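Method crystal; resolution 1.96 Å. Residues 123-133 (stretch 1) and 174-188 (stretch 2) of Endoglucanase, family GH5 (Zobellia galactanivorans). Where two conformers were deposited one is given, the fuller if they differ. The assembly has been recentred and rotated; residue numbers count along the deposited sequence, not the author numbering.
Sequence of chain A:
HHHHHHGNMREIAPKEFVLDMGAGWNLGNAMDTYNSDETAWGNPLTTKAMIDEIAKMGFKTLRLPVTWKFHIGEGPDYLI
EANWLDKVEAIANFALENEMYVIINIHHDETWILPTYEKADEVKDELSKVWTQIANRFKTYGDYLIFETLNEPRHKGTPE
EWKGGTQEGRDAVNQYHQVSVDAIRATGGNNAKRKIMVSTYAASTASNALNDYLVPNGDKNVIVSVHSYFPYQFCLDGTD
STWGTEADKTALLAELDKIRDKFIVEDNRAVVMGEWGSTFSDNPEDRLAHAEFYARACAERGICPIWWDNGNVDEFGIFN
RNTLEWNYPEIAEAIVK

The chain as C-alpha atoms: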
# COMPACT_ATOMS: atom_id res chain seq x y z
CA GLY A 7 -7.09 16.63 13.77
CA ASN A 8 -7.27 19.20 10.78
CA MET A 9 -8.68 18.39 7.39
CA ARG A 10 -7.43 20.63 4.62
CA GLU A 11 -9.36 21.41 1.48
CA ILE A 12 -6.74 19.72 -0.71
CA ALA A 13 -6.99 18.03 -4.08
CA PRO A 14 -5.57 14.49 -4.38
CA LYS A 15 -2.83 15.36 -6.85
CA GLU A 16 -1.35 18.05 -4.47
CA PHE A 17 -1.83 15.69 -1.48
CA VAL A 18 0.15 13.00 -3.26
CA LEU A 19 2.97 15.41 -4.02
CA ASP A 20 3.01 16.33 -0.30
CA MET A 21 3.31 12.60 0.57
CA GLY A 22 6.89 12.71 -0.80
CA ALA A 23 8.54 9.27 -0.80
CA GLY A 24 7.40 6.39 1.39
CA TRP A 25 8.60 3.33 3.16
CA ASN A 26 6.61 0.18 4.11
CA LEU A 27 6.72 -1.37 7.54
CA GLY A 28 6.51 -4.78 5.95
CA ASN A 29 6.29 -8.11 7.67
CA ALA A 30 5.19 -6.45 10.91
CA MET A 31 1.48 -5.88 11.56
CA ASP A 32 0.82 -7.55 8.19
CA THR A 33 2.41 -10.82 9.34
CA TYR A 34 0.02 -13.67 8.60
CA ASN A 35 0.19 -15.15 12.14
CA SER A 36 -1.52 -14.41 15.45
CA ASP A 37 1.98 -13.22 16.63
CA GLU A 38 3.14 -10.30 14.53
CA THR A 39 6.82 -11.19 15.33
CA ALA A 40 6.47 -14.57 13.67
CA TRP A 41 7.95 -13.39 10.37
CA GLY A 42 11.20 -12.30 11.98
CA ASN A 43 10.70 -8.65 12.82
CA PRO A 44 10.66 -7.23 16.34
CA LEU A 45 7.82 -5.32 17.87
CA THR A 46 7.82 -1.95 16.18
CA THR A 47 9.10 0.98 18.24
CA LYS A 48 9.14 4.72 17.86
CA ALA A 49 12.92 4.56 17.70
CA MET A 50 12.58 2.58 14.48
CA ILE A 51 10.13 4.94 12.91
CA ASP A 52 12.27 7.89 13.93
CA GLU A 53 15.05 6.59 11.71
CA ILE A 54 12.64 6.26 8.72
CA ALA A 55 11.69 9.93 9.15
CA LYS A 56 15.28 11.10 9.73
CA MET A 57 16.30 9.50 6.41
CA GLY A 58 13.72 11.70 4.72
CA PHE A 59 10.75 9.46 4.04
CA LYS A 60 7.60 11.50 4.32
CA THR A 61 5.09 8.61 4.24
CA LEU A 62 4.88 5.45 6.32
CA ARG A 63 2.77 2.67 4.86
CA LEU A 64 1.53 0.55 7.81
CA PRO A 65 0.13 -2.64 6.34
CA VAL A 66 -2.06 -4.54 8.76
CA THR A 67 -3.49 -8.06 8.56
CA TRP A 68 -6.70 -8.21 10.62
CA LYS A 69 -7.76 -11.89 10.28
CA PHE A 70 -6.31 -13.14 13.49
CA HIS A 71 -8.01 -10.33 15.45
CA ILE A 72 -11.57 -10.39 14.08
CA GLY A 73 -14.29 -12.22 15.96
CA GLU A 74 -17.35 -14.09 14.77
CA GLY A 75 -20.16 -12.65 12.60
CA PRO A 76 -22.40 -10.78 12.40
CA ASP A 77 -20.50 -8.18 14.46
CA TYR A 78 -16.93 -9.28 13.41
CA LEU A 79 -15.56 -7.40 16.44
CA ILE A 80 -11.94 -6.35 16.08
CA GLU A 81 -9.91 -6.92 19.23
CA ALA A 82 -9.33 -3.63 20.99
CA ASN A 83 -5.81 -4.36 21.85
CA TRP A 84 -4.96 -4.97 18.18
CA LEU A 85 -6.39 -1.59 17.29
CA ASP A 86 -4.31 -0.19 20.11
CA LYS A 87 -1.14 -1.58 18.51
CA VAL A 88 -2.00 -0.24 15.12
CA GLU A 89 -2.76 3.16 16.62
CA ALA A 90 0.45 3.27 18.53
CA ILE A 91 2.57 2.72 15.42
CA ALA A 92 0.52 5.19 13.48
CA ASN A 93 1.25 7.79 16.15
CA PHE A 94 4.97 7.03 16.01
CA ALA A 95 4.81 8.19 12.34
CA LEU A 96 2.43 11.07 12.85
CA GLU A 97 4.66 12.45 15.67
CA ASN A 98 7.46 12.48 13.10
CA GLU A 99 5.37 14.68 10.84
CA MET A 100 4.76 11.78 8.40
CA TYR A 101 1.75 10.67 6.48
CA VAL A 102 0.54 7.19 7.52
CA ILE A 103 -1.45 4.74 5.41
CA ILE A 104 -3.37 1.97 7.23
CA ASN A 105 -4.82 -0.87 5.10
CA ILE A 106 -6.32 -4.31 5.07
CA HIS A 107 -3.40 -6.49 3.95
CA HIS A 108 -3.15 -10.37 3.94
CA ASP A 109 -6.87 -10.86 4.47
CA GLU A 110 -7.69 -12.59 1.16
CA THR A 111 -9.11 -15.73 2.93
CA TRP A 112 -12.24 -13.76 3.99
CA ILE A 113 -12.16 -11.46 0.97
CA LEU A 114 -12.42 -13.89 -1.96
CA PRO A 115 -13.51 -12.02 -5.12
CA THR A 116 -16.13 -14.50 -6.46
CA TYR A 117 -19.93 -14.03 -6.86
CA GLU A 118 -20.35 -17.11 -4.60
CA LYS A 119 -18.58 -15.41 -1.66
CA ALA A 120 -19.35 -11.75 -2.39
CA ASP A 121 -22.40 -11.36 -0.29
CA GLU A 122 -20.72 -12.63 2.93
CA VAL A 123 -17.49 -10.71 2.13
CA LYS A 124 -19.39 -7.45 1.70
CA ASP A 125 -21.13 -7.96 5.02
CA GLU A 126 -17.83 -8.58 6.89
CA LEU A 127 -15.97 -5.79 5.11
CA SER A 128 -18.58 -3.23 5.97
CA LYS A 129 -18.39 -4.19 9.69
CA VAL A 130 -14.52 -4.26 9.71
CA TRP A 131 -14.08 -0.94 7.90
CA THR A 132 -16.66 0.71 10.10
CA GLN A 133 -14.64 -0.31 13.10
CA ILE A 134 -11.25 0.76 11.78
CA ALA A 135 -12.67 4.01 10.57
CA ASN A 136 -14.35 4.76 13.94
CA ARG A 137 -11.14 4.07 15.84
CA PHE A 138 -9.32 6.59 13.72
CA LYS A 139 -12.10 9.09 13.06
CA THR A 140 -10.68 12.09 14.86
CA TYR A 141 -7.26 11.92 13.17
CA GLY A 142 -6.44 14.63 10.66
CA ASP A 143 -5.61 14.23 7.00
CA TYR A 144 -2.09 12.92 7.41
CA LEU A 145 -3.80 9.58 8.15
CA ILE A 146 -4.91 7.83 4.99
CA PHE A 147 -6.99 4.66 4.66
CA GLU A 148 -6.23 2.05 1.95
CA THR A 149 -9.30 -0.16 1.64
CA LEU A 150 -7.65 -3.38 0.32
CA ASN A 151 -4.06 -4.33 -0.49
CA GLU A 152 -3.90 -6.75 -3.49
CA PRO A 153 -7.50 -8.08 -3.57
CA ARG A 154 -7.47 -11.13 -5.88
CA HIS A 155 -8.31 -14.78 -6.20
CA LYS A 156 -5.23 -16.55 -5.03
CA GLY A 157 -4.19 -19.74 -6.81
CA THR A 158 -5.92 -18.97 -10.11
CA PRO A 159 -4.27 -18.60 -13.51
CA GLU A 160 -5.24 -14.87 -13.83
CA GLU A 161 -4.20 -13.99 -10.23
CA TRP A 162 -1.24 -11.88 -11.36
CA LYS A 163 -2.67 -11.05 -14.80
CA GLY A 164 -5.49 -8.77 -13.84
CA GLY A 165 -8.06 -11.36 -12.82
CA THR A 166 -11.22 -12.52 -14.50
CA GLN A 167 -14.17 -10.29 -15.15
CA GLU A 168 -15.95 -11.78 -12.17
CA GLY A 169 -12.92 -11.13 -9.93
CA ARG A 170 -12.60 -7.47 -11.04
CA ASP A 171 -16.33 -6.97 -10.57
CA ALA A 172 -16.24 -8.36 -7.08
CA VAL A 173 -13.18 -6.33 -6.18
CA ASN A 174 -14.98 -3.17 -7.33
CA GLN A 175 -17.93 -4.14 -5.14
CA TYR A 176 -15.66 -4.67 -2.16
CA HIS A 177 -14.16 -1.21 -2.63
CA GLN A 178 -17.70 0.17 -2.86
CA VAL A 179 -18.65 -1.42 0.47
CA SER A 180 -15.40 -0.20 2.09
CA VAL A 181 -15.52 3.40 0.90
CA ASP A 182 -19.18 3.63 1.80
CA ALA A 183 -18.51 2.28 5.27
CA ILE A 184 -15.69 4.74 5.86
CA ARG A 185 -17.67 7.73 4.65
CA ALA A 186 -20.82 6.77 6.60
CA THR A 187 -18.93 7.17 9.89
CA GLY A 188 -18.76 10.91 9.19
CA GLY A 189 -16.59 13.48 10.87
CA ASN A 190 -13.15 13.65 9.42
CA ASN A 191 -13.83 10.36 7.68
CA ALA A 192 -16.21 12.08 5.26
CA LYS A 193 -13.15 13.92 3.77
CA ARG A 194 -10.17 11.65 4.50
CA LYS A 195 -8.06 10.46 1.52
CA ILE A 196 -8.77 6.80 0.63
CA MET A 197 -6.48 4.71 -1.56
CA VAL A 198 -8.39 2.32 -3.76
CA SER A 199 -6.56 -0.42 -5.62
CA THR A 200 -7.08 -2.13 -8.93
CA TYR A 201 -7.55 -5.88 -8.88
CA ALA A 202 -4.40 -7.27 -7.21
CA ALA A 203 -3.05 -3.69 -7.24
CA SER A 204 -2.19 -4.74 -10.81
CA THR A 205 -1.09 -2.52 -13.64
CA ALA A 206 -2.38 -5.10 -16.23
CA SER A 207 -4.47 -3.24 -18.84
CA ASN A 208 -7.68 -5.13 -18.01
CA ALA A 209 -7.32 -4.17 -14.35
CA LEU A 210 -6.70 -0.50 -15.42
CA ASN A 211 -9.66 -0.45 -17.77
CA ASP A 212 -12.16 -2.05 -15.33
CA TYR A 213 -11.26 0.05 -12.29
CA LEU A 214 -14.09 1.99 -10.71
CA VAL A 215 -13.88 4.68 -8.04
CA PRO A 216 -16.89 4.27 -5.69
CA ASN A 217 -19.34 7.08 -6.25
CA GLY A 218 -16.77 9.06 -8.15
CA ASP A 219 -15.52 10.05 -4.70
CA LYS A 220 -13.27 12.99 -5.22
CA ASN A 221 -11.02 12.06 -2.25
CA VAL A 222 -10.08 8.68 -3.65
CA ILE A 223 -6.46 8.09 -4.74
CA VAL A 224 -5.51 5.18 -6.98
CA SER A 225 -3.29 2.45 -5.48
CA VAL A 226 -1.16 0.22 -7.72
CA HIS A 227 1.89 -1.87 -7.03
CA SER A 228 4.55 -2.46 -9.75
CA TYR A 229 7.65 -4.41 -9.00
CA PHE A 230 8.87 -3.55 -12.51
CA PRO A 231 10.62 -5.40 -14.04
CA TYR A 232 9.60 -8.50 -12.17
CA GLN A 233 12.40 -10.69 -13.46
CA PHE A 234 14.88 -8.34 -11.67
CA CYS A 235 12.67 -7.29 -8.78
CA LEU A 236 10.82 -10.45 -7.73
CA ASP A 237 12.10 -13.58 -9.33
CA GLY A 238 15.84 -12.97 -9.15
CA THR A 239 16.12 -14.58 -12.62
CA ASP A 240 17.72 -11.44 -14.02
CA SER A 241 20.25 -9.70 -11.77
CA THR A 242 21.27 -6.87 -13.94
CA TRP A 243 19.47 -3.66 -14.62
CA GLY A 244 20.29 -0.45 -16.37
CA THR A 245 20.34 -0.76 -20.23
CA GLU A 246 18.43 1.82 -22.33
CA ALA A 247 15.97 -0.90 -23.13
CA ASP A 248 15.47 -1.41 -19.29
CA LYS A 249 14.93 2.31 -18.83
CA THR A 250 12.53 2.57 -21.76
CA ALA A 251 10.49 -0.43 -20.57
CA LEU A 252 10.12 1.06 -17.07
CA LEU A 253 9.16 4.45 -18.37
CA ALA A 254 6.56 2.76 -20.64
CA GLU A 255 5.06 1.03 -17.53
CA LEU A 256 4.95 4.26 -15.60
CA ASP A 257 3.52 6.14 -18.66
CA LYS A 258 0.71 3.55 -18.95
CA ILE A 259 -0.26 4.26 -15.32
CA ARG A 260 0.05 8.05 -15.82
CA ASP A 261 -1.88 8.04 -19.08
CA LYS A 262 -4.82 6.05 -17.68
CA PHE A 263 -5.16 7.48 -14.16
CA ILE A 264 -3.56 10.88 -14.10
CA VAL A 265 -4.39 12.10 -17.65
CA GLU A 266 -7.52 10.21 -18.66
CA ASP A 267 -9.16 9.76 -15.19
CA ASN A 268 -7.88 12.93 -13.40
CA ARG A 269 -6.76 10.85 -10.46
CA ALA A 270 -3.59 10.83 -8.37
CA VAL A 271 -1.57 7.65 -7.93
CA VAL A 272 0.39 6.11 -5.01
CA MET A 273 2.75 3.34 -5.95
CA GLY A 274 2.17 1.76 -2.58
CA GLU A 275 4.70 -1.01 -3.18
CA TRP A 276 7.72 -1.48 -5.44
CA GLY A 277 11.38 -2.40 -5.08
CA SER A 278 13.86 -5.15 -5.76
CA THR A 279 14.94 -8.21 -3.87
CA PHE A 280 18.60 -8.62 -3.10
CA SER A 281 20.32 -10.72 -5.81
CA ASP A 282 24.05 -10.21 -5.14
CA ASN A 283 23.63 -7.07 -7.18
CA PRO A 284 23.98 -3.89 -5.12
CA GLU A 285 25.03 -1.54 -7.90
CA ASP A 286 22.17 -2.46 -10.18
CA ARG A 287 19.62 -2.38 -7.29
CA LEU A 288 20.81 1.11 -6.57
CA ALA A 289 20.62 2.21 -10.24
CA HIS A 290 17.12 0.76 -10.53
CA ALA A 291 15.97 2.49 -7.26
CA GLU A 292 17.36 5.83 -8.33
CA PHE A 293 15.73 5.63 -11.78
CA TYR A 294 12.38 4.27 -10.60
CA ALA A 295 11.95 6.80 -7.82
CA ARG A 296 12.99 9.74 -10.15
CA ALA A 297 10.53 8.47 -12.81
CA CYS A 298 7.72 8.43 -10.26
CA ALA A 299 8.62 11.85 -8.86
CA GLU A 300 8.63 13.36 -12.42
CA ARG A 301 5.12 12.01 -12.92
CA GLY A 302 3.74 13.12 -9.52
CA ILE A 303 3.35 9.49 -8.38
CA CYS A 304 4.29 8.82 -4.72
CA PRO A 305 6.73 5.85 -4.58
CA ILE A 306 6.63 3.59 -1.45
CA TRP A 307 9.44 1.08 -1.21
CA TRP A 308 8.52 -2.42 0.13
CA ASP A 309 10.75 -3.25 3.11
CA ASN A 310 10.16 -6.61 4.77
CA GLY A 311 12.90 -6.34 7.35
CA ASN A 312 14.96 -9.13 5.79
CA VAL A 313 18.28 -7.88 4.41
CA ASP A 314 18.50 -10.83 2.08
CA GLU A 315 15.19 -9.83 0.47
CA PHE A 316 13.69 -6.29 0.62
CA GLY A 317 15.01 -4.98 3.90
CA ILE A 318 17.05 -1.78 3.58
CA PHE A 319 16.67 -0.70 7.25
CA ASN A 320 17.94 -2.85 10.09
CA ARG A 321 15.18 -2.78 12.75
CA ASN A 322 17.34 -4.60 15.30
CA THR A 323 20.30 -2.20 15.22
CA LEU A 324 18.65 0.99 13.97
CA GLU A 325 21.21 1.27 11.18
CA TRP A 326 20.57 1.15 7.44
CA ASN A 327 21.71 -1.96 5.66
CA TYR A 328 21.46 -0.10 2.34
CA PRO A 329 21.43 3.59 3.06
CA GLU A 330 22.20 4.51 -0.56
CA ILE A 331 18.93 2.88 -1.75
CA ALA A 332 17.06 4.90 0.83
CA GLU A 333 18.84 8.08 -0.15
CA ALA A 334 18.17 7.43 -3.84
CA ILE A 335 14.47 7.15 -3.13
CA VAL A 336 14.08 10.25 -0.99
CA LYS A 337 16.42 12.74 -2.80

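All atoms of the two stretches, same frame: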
# COMPACT_ATOMS: atom_id res chain seq x y z
N VAL A 123 -18.69 -11.58 2.05
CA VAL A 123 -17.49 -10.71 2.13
C VAL A 123 -17.95 -9.30 2.34
O VAL A 123 -17.40 -8.57 3.17
CB VAL A 123 -16.61 -10.82 0.88
CG1 VAL A 123 -15.59 -9.67 0.87
CG2 VAL A 123 -16.00 -12.20 0.77
N LYS A 124 -18.97 -8.84 1.60
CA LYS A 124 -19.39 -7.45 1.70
C LYS A 124 -19.97 -7.19 3.06
O LYS A 124 -19.77 -6.10 3.64
CB LYS A 124 -20.43 -7.17 0.58
CG LYS A 124 -19.72 -7.11 -0.77
CD LYS A 124 -20.65 -7.29 -1.99
CE LYS A 124 -21.63 -6.16 -2.14
NZ LYS A 124 -22.52 -6.47 -3.31
N ASP A 125 -20.62 -8.16 3.66
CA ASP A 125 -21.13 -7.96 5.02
C ASP A 125 -19.97 -7.73 6.06
O ASP A 125 -19.99 -6.84 6.88
CB ASP A 125 -21.99 -9.15 5.47
CG ASP A 125 -23.34 -9.30 4.71
OD1 ASP A 125 -23.86 -8.39 4.03
OD2 ASP A 125 -23.77 -10.52 4.77
N GLU A 126 -18.99 -8.64 5.99
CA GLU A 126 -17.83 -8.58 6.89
C GLU A 126 -17.02 -7.31 6.65
O GLU A 126 -16.66 -6.64 7.64
CB GLU A 126 -16.96 -9.83 6.75
CG GLU A 126 -15.84 -9.76 7.79
CD GLU A 126 -15.10 -11.07 8.01
OE1 GLU A 126 -15.36 -12.05 7.31
OE2 GLU A 126 -14.21 -10.98 8.92
N LEU A 127 -16.76 -6.98 5.42
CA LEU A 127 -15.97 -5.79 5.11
C LEU A 127 -16.57 -4.52 5.62
O LEU A 127 -15.92 -3.66 6.12
CB LEU A 127 -15.72 -5.64 3.61
CG LEU A 127 -14.50 -6.19 2.98
CD1 LEU A 127 -14.54 -5.77 1.50
CD2 LEU A 127 -13.26 -5.57 3.67
N SER A 128 -17.90 -4.42 5.49
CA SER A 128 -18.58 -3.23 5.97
C SER A 128 -18.38 -3.09 7.49
O SER A 128 -18.07 -1.99 7.97
CB SER A 128 -20.09 -3.38 5.68
OG SER A 128 -20.74 -2.19 6.06
N LYS A 129 -18.51 -4.18 8.23
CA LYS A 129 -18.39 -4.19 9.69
C LYS A 129 -16.92 -3.85 10.07
O LYS A 129 -16.63 -3.07 11.00
CB LYS A 129 -18.74 -5.51 10.29
CG LYS A 129 -20.23 -5.81 10.38
CD LYS A 129 -20.97 -4.76 11.14
CE LYS A 129 -22.46 -5.09 11.20
NZ LYS A 129 -23.27 -3.99 11.80
N VAL A 130 -15.93 -4.45 9.38
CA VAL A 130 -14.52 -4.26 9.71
C VAL A 130 -14.15 -2.84 9.40
O VAL A 130 -13.51 -2.20 10.24
CB VAL A 130 -13.67 -5.31 8.99
CG1 VAL A 130 -12.15 -4.98 9.10
CG2 VAL A 130 -13.95 -6.69 9.61
N TRP A 131 -14.42 -2.28 8.21
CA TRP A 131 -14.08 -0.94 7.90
C TRP A 131 -14.77 0.06 8.80
O TRP A 131 -14.21 1.12 9.13
CB TRP A 131 -14.17 -0.55 6.39
CG TRP A 131 -12.84 -0.67 5.73
CD1 TRP A 131 -12.46 -1.57 4.73
CD2 TRP A 131 -11.67 0.08 6.07
NE1 TRP A 131 -11.14 -1.41 4.44
CE2 TRP A 131 -10.60 -0.40 5.22
CE3 TRP A 131 -11.42 1.12 6.94
CZ2 TRP A 131 -9.31 0.06 5.35
CZ3 TRP A 131 -10.15 1.59 7.03
CH2 TRP A 131 -9.09 1.11 6.23
N THR A 132 -16.04 -0.19 9.16
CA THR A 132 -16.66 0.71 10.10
C THR A 132 -15.85 0.84 11.41
O THR A 132 -15.68 1.93 11.90
CB THR A 132 -18.11 0.27 10.37
OG1 THR A 132 -18.86 0.39 9.15
CG2 THR A 132 -18.79 1.18 11.43
N GLN A 133 -15.41 -0.29 11.90
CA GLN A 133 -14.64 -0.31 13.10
C GLN A 133 -13.29 0.37 13.03
O GLN A 133 -12.89 1.10 13.93
CB GLN A 133 -14.51 -1.68 13.67
CG GLN A 133 -15.81 -2.31 14.10
CD GLN A 133 -15.55 -3.76 14.42
OE1 GLN A 133 -15.00 -4.05 15.50
NE2 GLN A 133 -15.96 -4.67 13.56
N ASN A 174 -14.34 -4.43 -7.34
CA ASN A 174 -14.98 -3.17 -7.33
C ASN A 174 -16.11 -3.11 -6.27
O ASN A 174 -16.28 -2.03 -5.64
CB ASN A 174 -15.51 -2.81 -8.73
CG ASN A 174 -14.42 -2.26 -9.67
OD1 ASN A 174 -13.50 -1.51 -9.27
ND2 ASN A 174 -14.56 -2.59 -10.98
N GLN A 175 -16.88 -4.17 -6.16
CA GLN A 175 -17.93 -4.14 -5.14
C GLN A 175 -17.37 -4.05 -3.72
O GLN A 175 -18.01 -3.42 -2.86
CB GLN A 175 -18.79 -5.38 -5.25
CG GLN A 175 -19.65 -5.40 -6.52
CD GLN A 175 -20.50 -6.59 -6.61
OE1 GLN A 175 -20.95 -7.14 -5.65
NE2 GLN A 175 -20.67 -7.07 -7.84
N TYR A 176 -16.23 -4.71 -3.50
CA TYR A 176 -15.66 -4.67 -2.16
C TYR A 176 -15.10 -3.29 -1.84
O TYR A 176 -15.26 -2.79 -0.72
CB TYR A 176 -14.55 -5.66 -2.12
CG TYR A 176 -14.98 -7.12 -2.24
CD1 TYR A 176 -16.32 -7.45 -2.26
CD2 TYR A 176 -14.11 -8.13 -2.47
CE1 TYR A 176 -16.71 -8.78 -2.43
CE2 TYR A 176 -14.44 -9.46 -2.63
CZ TYR A 176 -15.80 -9.76 -2.66
OH TYR A 176 -16.19 -11.13 -2.83
N HIS A 177 -14.55 -2.60 -2.83
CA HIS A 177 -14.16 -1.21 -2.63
C HIS A 177 -15.36 -0.34 -2.36
O HIS A 177 -15.30 0.63 -1.58
CB HIS A 177 -13.35 -0.68 -3.79
CG HIS A 177 -11.91 -1.18 -3.80
ND1 HIS A 177 -11.06 -1.02 -2.68
CD2 HIS A 177 -11.19 -1.82 -4.75
CE1 HIS A 177 -9.88 -1.43 -3.03
NE2 HIS A 177 -9.93 -1.98 -4.27
N GLN A 178 -16.45 -0.62 -3.07
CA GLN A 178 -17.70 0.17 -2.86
C GLN A 178 -18.17 0.03 -1.42
O GLN A 178 -18.44 1.10 -0.82
CB GLN A 178 -18.77 -0.29 -3.87
CG GLN A 178 -20.10 0.45 -3.73
CD GLN A 178 -20.16 1.81 -4.29
OE1 GLN A 178 -20.71 2.75 -3.62
NE2 GLN A 178 -19.62 2.01 -5.46
N VAL A 179 -18.24 -1.17 -0.92
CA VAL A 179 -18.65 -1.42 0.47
C VAL A 179 -17.72 -0.66 1.41
O VAL A 179 -18.16 -0.10 2.43
CB VAL A 179 -18.61 -2.92 0.81
CG1 VAL A 179 -18.67 -3.13 2.31
CG2 VAL A 179 -19.74 -3.62 0.10
N SER A 180 -16.41 -0.73 1.18
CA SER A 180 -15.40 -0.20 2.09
C SER A 180 -15.40 1.30 2.10
O SER A 180 -15.38 1.95 3.17
CB SER A 180 -14.07 -0.73 1.71
OG SER A 180 -13.96 -2.13 1.75
N VAL A 181 -15.39 1.94 0.95
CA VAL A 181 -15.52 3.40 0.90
C VAL A 181 -16.80 3.86 1.57
O VAL A 181 -16.81 4.80 2.35
CB VAL A 181 -15.36 3.93 -0.53
CG1 VAL A 181 -15.77 5.42 -0.68
CG2 VAL A 181 -13.96 3.69 -1.06
N ASP A 182 -17.92 3.23 1.21
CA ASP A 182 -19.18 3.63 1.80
C ASP A 182 -19.12 3.52 3.32
O ASP A 182 -19.63 4.40 4.05
CB ASP A 182 -20.32 2.81 1.20
CG ASP A 182 -20.67 3.15 -0.21
OD1 ASP A 182 -20.32 4.18 -0.74
OD2 ASP A 182 -21.49 2.34 -0.77
N ALA A 183 -18.58 2.43 3.84
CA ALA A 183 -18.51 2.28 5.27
C ALA A 183 -17.68 3.41 5.91
O ALA A 183 -18.03 3.95 6.97
CB ALA A 183 -17.89 0.90 5.66
N ILE A 184 -16.53 3.70 5.36
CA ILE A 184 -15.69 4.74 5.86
C ILE A 184 -16.46 6.07 5.87
O ILE A 184 -16.49 6.79 6.86
CB ILE A 184 -14.39 4.90 5.05
CG1 ILE A 184 -13.52 3.62 5.27
CG2 ILE A 184 -13.68 6.21 5.43
CD1 ILE A 184 -12.41 3.46 4.22
N ARG A 185 -17.05 6.44 4.71
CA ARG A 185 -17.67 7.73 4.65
C ARG A 185 -18.90 7.83 5.58
O ARG A 185 -19.16 8.93 6.10
CB ARG A 185 -18.14 8.00 3.20
CG ARG A 185 -16.99 8.06 2.18
CD ARG A 185 -16.11 9.26 2.47
NE ARG A 185 -15.06 9.42 1.40
CZ ARG A 185 -13.80 9.73 1.64
NH1 ARG A 185 -13.34 9.87 2.85
NH2 ARG A 185 -12.98 9.82 0.62
N ALA A 186 -19.59 6.72 5.79
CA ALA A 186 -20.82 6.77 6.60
C ALA A 186 -20.47 7.06 8.03
O ALA A 186 -21.33 7.54 8.77
CB ALA A 186 -21.54 5.43 6.54
N THR A 187 -19.25 6.84 8.50
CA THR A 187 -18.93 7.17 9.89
C THR A 187 -18.83 8.65 10.12
O THR A 187 -18.89 9.04 11.28
CB THR A 187 -17.60 6.49 10.30
OG1 THR A 187 -16.43 6.99 9.61
CG2 THR A 187 -17.72 4.96 10.19
N GLY A 188 -18.72 9.46 9.08
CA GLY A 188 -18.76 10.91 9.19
C GLY A 188 -17.58 11.50 9.84
O GLY A 188 -16.46 10.94 9.82
O HOH W 1 -20.66 -0.39 3.75
O HOH W 2 -20.04 2.65 8.36

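Two helices running in the same general direction, their axes inclined by 36° and 8.2 Å apart at closest approach, pack through a continuous seam that buries 666 Å² counted over both sides. At its centre lies V179, whose CA-to-CB bond points toward the first helix. Its CG1 sits 3.4 Å from the backbone O of K124, 3.5 Å from the backbone N of S128 and 4.1 Å from CB of L127, so this methyl rests directly against one turn of the neighbouring backbone. The compact, branched side chain suits this place: CG1 lies against the backbone, and CG2 is left to meet the K124 side chain.

One turn further along, A183 points the same way. Its CB lies 3.7 Å from S128 O and 4.1 Å from CB of W131, and the single methyl allows the backbones to come close: the CA atoms of A183 and T132 are 5.4 Å apart.

Aromatic rings flank this centre toward the protein interior. The CA-to-CB bond of Y176 runs sideways, but the end of the side chain comes nearer the first helix, where CG1 of V123 stands over one ring face, 3.5 Å from the centroid of the Y176 ring and only 12° off its normal. CG of K124 approaches the edge of the same ring, 3.7 Å from Y176 CD1, while L127 CD1 packs 3.6 Å from Y176 CB. W131 on the other helix makes a matching arrangement with I184: the I184 CD1 methyl lies over a face of the indole, 4.0 Å from the centroid of the W131 six-membered ring. Both pairings are CH-pi contacts in buried surroundings.

S180 lies between these rings, and its hydroxyl is engaged within its own helix, its OG donating to Y176 O at 2.9 Å. The same OG lies 3.4 Å from W131 CD1 and 3.7 Å from L127 CD1.

The edge of the contact is more polar. The aliphatic part of K124 covers V179, with K124 CG 3.6 Å from V179 CG2, and its amine then donates a hydrogen bond from NZ to Q175 OE1 at 2.9 Å, the single direct hydrogen bond between the helices. Water extends the polar connection: one molecule links S128 OG (2.9 Å) to V179 O (2.8 Å), and a second donates to T132 OG1 (2.7 Å) and A183 O (2.8 Å). T132 OG1 also donates to S128 O at 2.8 Å, while its methyl CG2 meets T187 CG2 at 4.1 Å, closing the seam.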